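Local atomic coordinates of DUF115 domain-containing protein (Magnetospirillum magneticum AMB-1, PDB entry 5MU5), a protein that probably glycosylates flagellin as a Maf-type glycosyltransferase, a protein involved in the formation of the bacterial flagellum. Residues E408-V414 and N488-S493; V414-R419 and S493-I498. The contacts are given in a common frame with arbitrary orientation. Residue numbers count along the deposited sequence, not the author numbering.

Contact 1: residues E408-V414 and N488-S493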
loop_
_atom_site.group_PDB
_atom_site.type_symbol
_atom_site.label_atom_id
_atom_site.label_comp_id
_atom_site.label_asym_id
_atom_site.label_seq_id
_atom_site.Cartn_x
_atom_site.Cartn_y
_atom_site.Cartn_z
ATOM N N GLU A 408 8.508 3.928 28.671
ATOM C CA GLU A 408 8.935 5.284 28.859
ATOM C C GLU A 408 9.972 5.554 27.773
ATOM O O GLU A 408 11.050 4.977 27.766
ATOM C CB GLU A 408 9.505 5.477 30.253
ATOM C CG GLU A 408 9.690 6.946 30.638
ATOM C CD GLU A 408 10.345 7.120 32.005
ATOM O OE1 GLU A 408 10.145 6.249 32.869
ATOM O OE2 GLU A 408 11.045 8.125 32.228
ATOM N N LEU A 409 9.621 6.417 26.837
ATOM C CA LEU A 409 10.429 6.653 25.648
ATOM C C LEU A 409 10.823 8.094 25.536
ATOM O O LEU A 409 10.001 8.965 25.749
ATOM C CB LEU A 409 9.613 6.346 24.391
ATOM C CG LEU A 409 9.521 4.938 23.838
ATOM C CD1 LEU A 409 9.047 3.938 24.870
ATOM C CD2 LEU A 409 8.572 4.946 22.654
ATOM N N TYR A 410 12.071 8.328 25.144
ATOM C CA TYR A 410 12.558 9.669 24.882
ATOM C C TYR A 410 13.103 9.713 23.474
ATOM O O TYR A 410 13.962 8.908 23.101
ATOM C CB TYR A 410 13.624 10.061 25.886
ATOM C CG TYR A 410 13.076 10.144 27.285
ATOM C CD1 TYR A 410 12.971 9.016 28.076
ATOM C CD2 TYR A 410 12.628 11.351 27.807
ATOM C CE1 TYR A 410 12.444 9.088 29.348
ATOM C CE2 TYR A 410 12.109 11.432 29.085
ATOM C CZ TYR A 410 12.017 10.296 29.844
ATOM O OH TYR A 410 11.511 10.368 31.117
ATOM N N LEU A 411 12.590 10.644 22.683
ATOM C CA LEU A 411 13.100 10.842 21.333
ATOM C C LEU A 411 14.118 11.979 21.251
ATOM O O LEU A 411 13.886 13.086 21.710
ATOM C CB LEU A 411 11.970 11.123 20.359
ATOM C CG LEU A 411 10.766 10.193 20.369
ATOM C CD1 LEU A 411 9.775 10.750 19.356
ATOM C CD2 LEU A 411 11.113 8.745 20.067
ATOM N N PHE A 412 15.244 11.685 20.628
ATOM C CA PHE A 412 16.285 12.651 20.381
ATOM C C PHE A 412 16.647 12.562 18.902
ATOM O O PHE A 412 16.655 11.469 18.318
ATOM C CB PHE A 412 17.515 12.338 21.226
ATOM C CG PHE A 412 17.273 12.394 22.702
ATOM C CD1 PHE A 412 16.860 11.268 23.382
ATOM C CD2 PHE A 412 17.508 13.553 23.407
ATOM C CE1 PHE A 412 16.669 11.304 24.756
ATOM C CE2 PHE A 412 17.304 13.610 24.768
ATOM C CZ PHE A 412 16.892 12.485 25.448
ATOM N N GLY A 413 16.917 13.708 18.296
ATOM C CA GLY A 413 17.308 13.765 16.896
ATOM C C GLY A 413 16.256 13.249 15.938
ATOM O O GLY A 413 16.595 12.783 14.853
ATOM N N VAL A 414 14.998 13.256 16.373
ATOM C CA VAL A 414 13.862 12.852 15.549
ATOM C C VAL A 414 13.187 14.170 15.184
ATOM O O VAL A 414 12.121 14.497 15.699
ATOM C CB VAL A 414 12.880 11.961 16.303
ATOM C CG1 VAL A 414 11.779 11.468 15.365
ATOM C CG2 VAL A 414 13.601 10.769 16.870
ATOM N N ASN A 488 4.540 6.087 27.659
ATOM C CA ASN A 488 4.737 7.467 28.017
ATOM C C ASN A 488 5.934 8.014 27.201
ATOM O O ASN A 488 7.090 7.779 27.536
ATOM C CB ASN A 488 4.983 7.489 29.518
ATOM C CG ASN A 488 4.879 8.855 30.118
ATOM O OD1 ASN A 488 4.054 9.682 29.716
ATOM N ND2 ASN A 488 5.717 9.104 31.117
ATOM N N ALA A 489 5.652 8.721 26.117
ATOM C CA ALA A 489 6.677 9.180 25.194
ATOM C C ALA A 489 6.945 10.680 25.243
ATOM O O ALA A 489 6.032 11.489 25.189
ATOM C CB ALA A 489 6.307 8.775 23.781
ATOM N N PHE A 490 8.224 11.032 25.322
ATOM C CA PHE A 490 8.663 12.410 25.380
ATOM C C PHE A 490 9.476 12.732 24.155
ATOM O O PHE A 490 10.232 11.903 23.678
ATOM C CB PHE A 490 9.476 12.637 26.637
ATOM C CG PHE A 490 8.713 12.339 27.888
ATOM C CD1 PHE A 490 8.743 11.072 28.449
ATOM C CD2 PHE A 490 7.908 13.307 28.473
ATOM C CE1 PHE A 490 8.021 10.792 29.592
ATOM C CE2 PHE A 490 7.191 13.032 29.615
ATOM C CZ PHE A 490 7.239 11.777 30.169
ATOM N N ASN A 491 9.279 13.919 23.598
ATOM C CA ASN A 491 10.045 14.319 22.436
ATOM C C ASN A 491 10.924 15.462 22.872
ATOM O O ASN A 491 10.407 16.514 23.230
ATOM C CB ASN A 491 9.132 14.748 21.294
ATOM C CG ASN A 491 9.895 15.024 20.007
ATOM O OD1 ASN A 491 11.121 14.823 19.920
ATOM N ND2 ASN A 491 9.172 15.483 18.990
ATOM N N CYS A 492 12.238 15.228 22.875
ATOM C CA CYS A 492 13.226 16.252 23.195
ATOM C C CYS A 492 13.815 16.915 21.948
ATOM O O CYS A 492 14.628 17.852 22.056
ATOM C CB CYS A 492 14.364 15.658 24.049
ATOM S SG CYS A 492 13.834 14.860 25.601
ATOM N N SER A 493 13.396 16.448 20.768
ATOM C CA SER A 493 13.907 16.947 19.494
ATOM C C SER A 493 13.328 18.315 19.120
ATOM O O SER A 493 12.153 18.582 19.341
ATOM C CB SER A 493 13.578 15.955 18.379
ATOM O OG SER A 493 13.955 14.650 18.758
HETATM O O HOH W 1 10.565 16.620 16.666
#

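Contact 2: residues V414-R419 and S493-I498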
loop_
_atom_site.group_PDB
_atom_site.type_symbol
_atom_site.label_atom_id
_atom_site.label_comp_id
_atom_site.label_asym_id
_atom_site.label_seq_id
_atom_site.Cartn_x
_atom_site.Cartn_y
_atom_site.Cartn_z
ATOM N N VAL A 414 14.998 13.256 16.373
ATOM C CA VAL A 414 13.862 12.852 15.549
ATOM C C VAL A 414 13.187 14.170 15.184
ATOM O O VAL A 414 12.121 14.497 15.699
ATOM C CB VAL A 414 12.880 11.961 16.303
ATOM C CG1 VAL A 414 11.779 11.468 15.365
ATOM C CG2 VAL A 414 13.601 10.769 16.870
ATOM N N ASP A 415 13.859 14.927 14.318
ATOM C CA ASP A 415 13.439 16.267 13.937
ATOM C C ASP A 415 12.347 16.207 12.869
ATOM O O ASP A 415 11.294 16.811 13.025
ATOM C CB ASP A 415 14.632 17.066 13.393
ATOM C CG ASP A 415 15.688 17.367 14.450
ATOM O OD1 ASP A 415 15.565 16.884 15.593
ATOM O OD2 ASP A 415 16.662 18.084 14.122
ATOM N N LEU A 416 12.622 15.500 11.779
ATOM C CA LEU A 416 11.654 15.313 10.699
ATOM C C LEU A 416 11.224 16.671 10.137
ATOM O O LEU A 416 10.039 16.890 9.831
ATOM C CB LEU A 416 10.426 14.535 11.212
ATOM C CG LEU A 416 10.747 13.243 11.974
ATOM C CD1 LEU A 416 9.486 12.575 12.456
ATOM C CD2 LEU A 416 11.557 12.307 11.096
ATOM N N GLY A 417 12.193 17.580 10.076
ATOM C CA GLY A 417 12.003 18.926 9.593
ATOM C C GLY A 417 12.947 19.908 10.267
ATOM O O GLY A 417 13.554 19.588 11.278
ATOM N N SER A 418 13.037 21.109 9.705
ATOM C CA SER A 418 13.906 22.157 10.206
ATOM C C SER A 418 13.099 23.331 10.666
ATOM O O SER A 418 12.155 23.742 10.015
ATOM C CB SER A 418 14.852 22.656 9.120
ATOM O OG SER A 418 15.703 21.630 8.677
ATOM N N ARG A 419 13.526 23.862 11.793
ATOM C CA ARG A 419 13.005 25.058 12.373
ATOM C C ARG A 419 13.046 26.194 11.349
ATOM O O ARG A 419 13.962 26.289 10.514
ATOM C CB ARG A 419 13.844 25.372 13.619
ATOM C CG ARG A 419 13.548 26.670 14.341
ATOM C CD ARG A 419 12.152 26.720 14.918
ATOM N NE ARG A 419 11.919 25.813 16.047
ATOM C CZ ARG A 419 10.722 25.664 16.612
ATOM N NH1 ARG A 419 9.689 26.354 16.147
ATOM N NH2 ARG A 419 10.536 24.834 17.618
ATOM N N SER A 493 13.396 16.448 20.768
ATOM C CA SER A 493 13.907 16.947 19.494
ATOM C C SER A 493 13.328 18.315 19.120
ATOM O O SER A 493 12.153 18.582 19.341
ATOM C CB SER A 493 13.578 15.955 18.379
ATOM O OG SER A 493 13.955 14.650 18.758
ATOM N N ASP A 494 14.146 19.173 18.526
ATOM C CA ASP A 494 13.654 20.460 18.081
ATOM C C ASP A 494 13.192 20.347 16.628
ATOM O O ASP A 494 13.818 20.886 15.729
ATOM C CB ASP A 494 14.709 21.560 18.247
ATOM C CG ASP A 494 14.124 22.981 18.014
ATOM O OD1 ASP A 494 12.878 23.169 17.998
ATOM O OD2 ASP A 494 14.925 23.914 17.835
ATOM N N GLY A 495 12.089 19.635 16.406
ATOM C CA GLY A 495 11.558 19.426 15.053
ATOM C C GLY A 495 10.059 19.447 15.108
ATOM O O GLY A 495 9.496 20.195 15.902
ATOM N N VAL A 496 9.406 18.633 14.277
ATOM C CA VAL A 496 7.946 18.593 14.247
ATOM C C VAL A 496 7.326 18.007 15.511
ATOM O O VAL A 496 7.926 17.176 16.196
ATOM C CB VAL A 496 7.351 17.727 13.103
ATOM C CG1 VAL A 496 7.748 18.244 11.751
ATOM C CG2 VAL A 496 7.704 16.250 13.268
ATOM N N MET A 497 6.094 18.425 15.762
ATOM C CA MET A 497 5.246 17.840 16.782
ATOM C C MET A 497 4.826 16.431 16.314
ATOM O O MET A 497 4.358 16.230 15.181
ATOM C CB MET A 497 3.988 18.716 16.965
ATOM C CG MET A 497 3.045 18.244 18.067
ATOM S SD MET A 497 3.789 18.363 19.718
ATOM C CE MET A 497 3.416 20.101 20.030
ATOM N N ILE A 498 5.009 15.449 17.181
ATOM C CA ILE A 498 4.585 14.087 16.919
ATOM C C ILE A 498 3.420 13.760 17.870
ATOM O O ILE A 498 3.522 13.974 19.079
ATOM C CB ILE A 498 5.748 13.113 17.141
ATOM C CG1 ILE A 498 6.948 13.527 16.271
ATOM C CG2 ILE A 498 5.320 11.694 16.840
ATOM C CD1 ILE A 498 8.247 12.836 16.632
HETATM O O HOH W 1 10.565 16.620 16.666
#

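Contact 1: residues E408-V414 and N488-S493
Aromatic side chains set the apolar centre here. The rings of Tyr-410 and Phe-490, paired neighbours on one face, lie nearly parallel (15°) but slid apart, centroids 5.0 Å from each other, with Tyr-410 CE2 3.4 Å from Phe-490 CD1. Cys-492 extends this patch: its CB is 3.7 Å from Phe-412 CE2, and its SG makes an oblique sulfur-aromatic contact with the Phe-412 ring. The other face carries Leu-409 and Ala-489, whose CB atoms are 4.1 Å apart, and Leu-411 beside Asn-491. Regular parallel bonding runs between the faces: Asn-488 O receives Leu-409 N (3.0 Å), Leu-409 O receives Phe-490 N (2.8 Å), Phe-490 O receives Leu-411 N (2.9 Å) and Leu-411 O receives Cys-492 N (2.9 Å). Where the strands end, Asn-491 OD1 accepts Ser-493 N (2.9 Å) in an Asx turn, and Ser-493 OG accepts Val-414 N at 3.0 Å. At the opposite end Tyr-410 OH donates to Glu-408 OE2 (2.5 Å). Helix 467-482 links the two strands as a beta-alpha-beta crossover, with strands 418-419, 453-456 and 462-465 inserted. Strand 408-412 is flanked on its other side by strand 275-278, strand 488-491 by strand 502-503, while helix 284-294 packs on Phe-412.

Contact 2: residues V414-R419 and S493-I498
A glycine is all but dictated at position 495, because Gly-495 CA sits 3.3 Å from Asp-415 O in a CA-H...O contact and a CB there would clash with that oxygen. The same carbonyl, Asp-415 O, accepts Val-496 N at 2.9 Å, so one atom holds two successive residues of the facing loop. Gly-417 is likewise constrained, since its backbone angles would jam a side chain against the preceding carbonyl. Asp-494 centres an inverse gamma turn and directs OD1 to Arg-419, whose NH2 lies 2.9 Å away in a salt bridge; Arg-419 NH1 is bonded to Gly-460 O. On the side facing helix 467-482, which touches Val-414, Leu-416 and Val-496, Leu-416 CB meets Val-496 CG2 (3.8 Å) and Val-414 CG1 meets Ile-498 CD1 (4.0 Å). A water bridges the loops by donating to Val-414 O (2.8 Å) and Val-496 O (2.7 Å), and Ser-493 OG accepts Val-414 N (3.0 Å). The Asp-415 carboxylate turns to Ser-283, whose hydroxyl also bonds Asp-494 N. Two largely irregular segments can thus be joined without strand pairing: several backbone groups are met one by one, by a carbonyl, a hydroxyl or a water, and a single ion pair fastens the outer end.

Overall arrangement
Contacts 1 and 2 are successive stages of one association, their centres 11 Å apart, and they share Val-414 and Ser-493. Along the chain the segments alternate: 408-414 runs into 414-419, and 488-493 runs into 493-498 after 68 further residues, among them helix 467-482. Contact 1 joins neighbouring parallel strands of the large mixed sheet; contact 2 joins the loops beyond their C-terminal ends, one leading to strand 418-419 of a small antiparallel sheet. One water belongs to both, and Leu-411 CD1 packs 3.8 Å from Ile-498 CD1. The general principle is that the chains leaving two adjacent strands can stay in contact after regular sheet bonding stops, here connecting the large sheet to the small one.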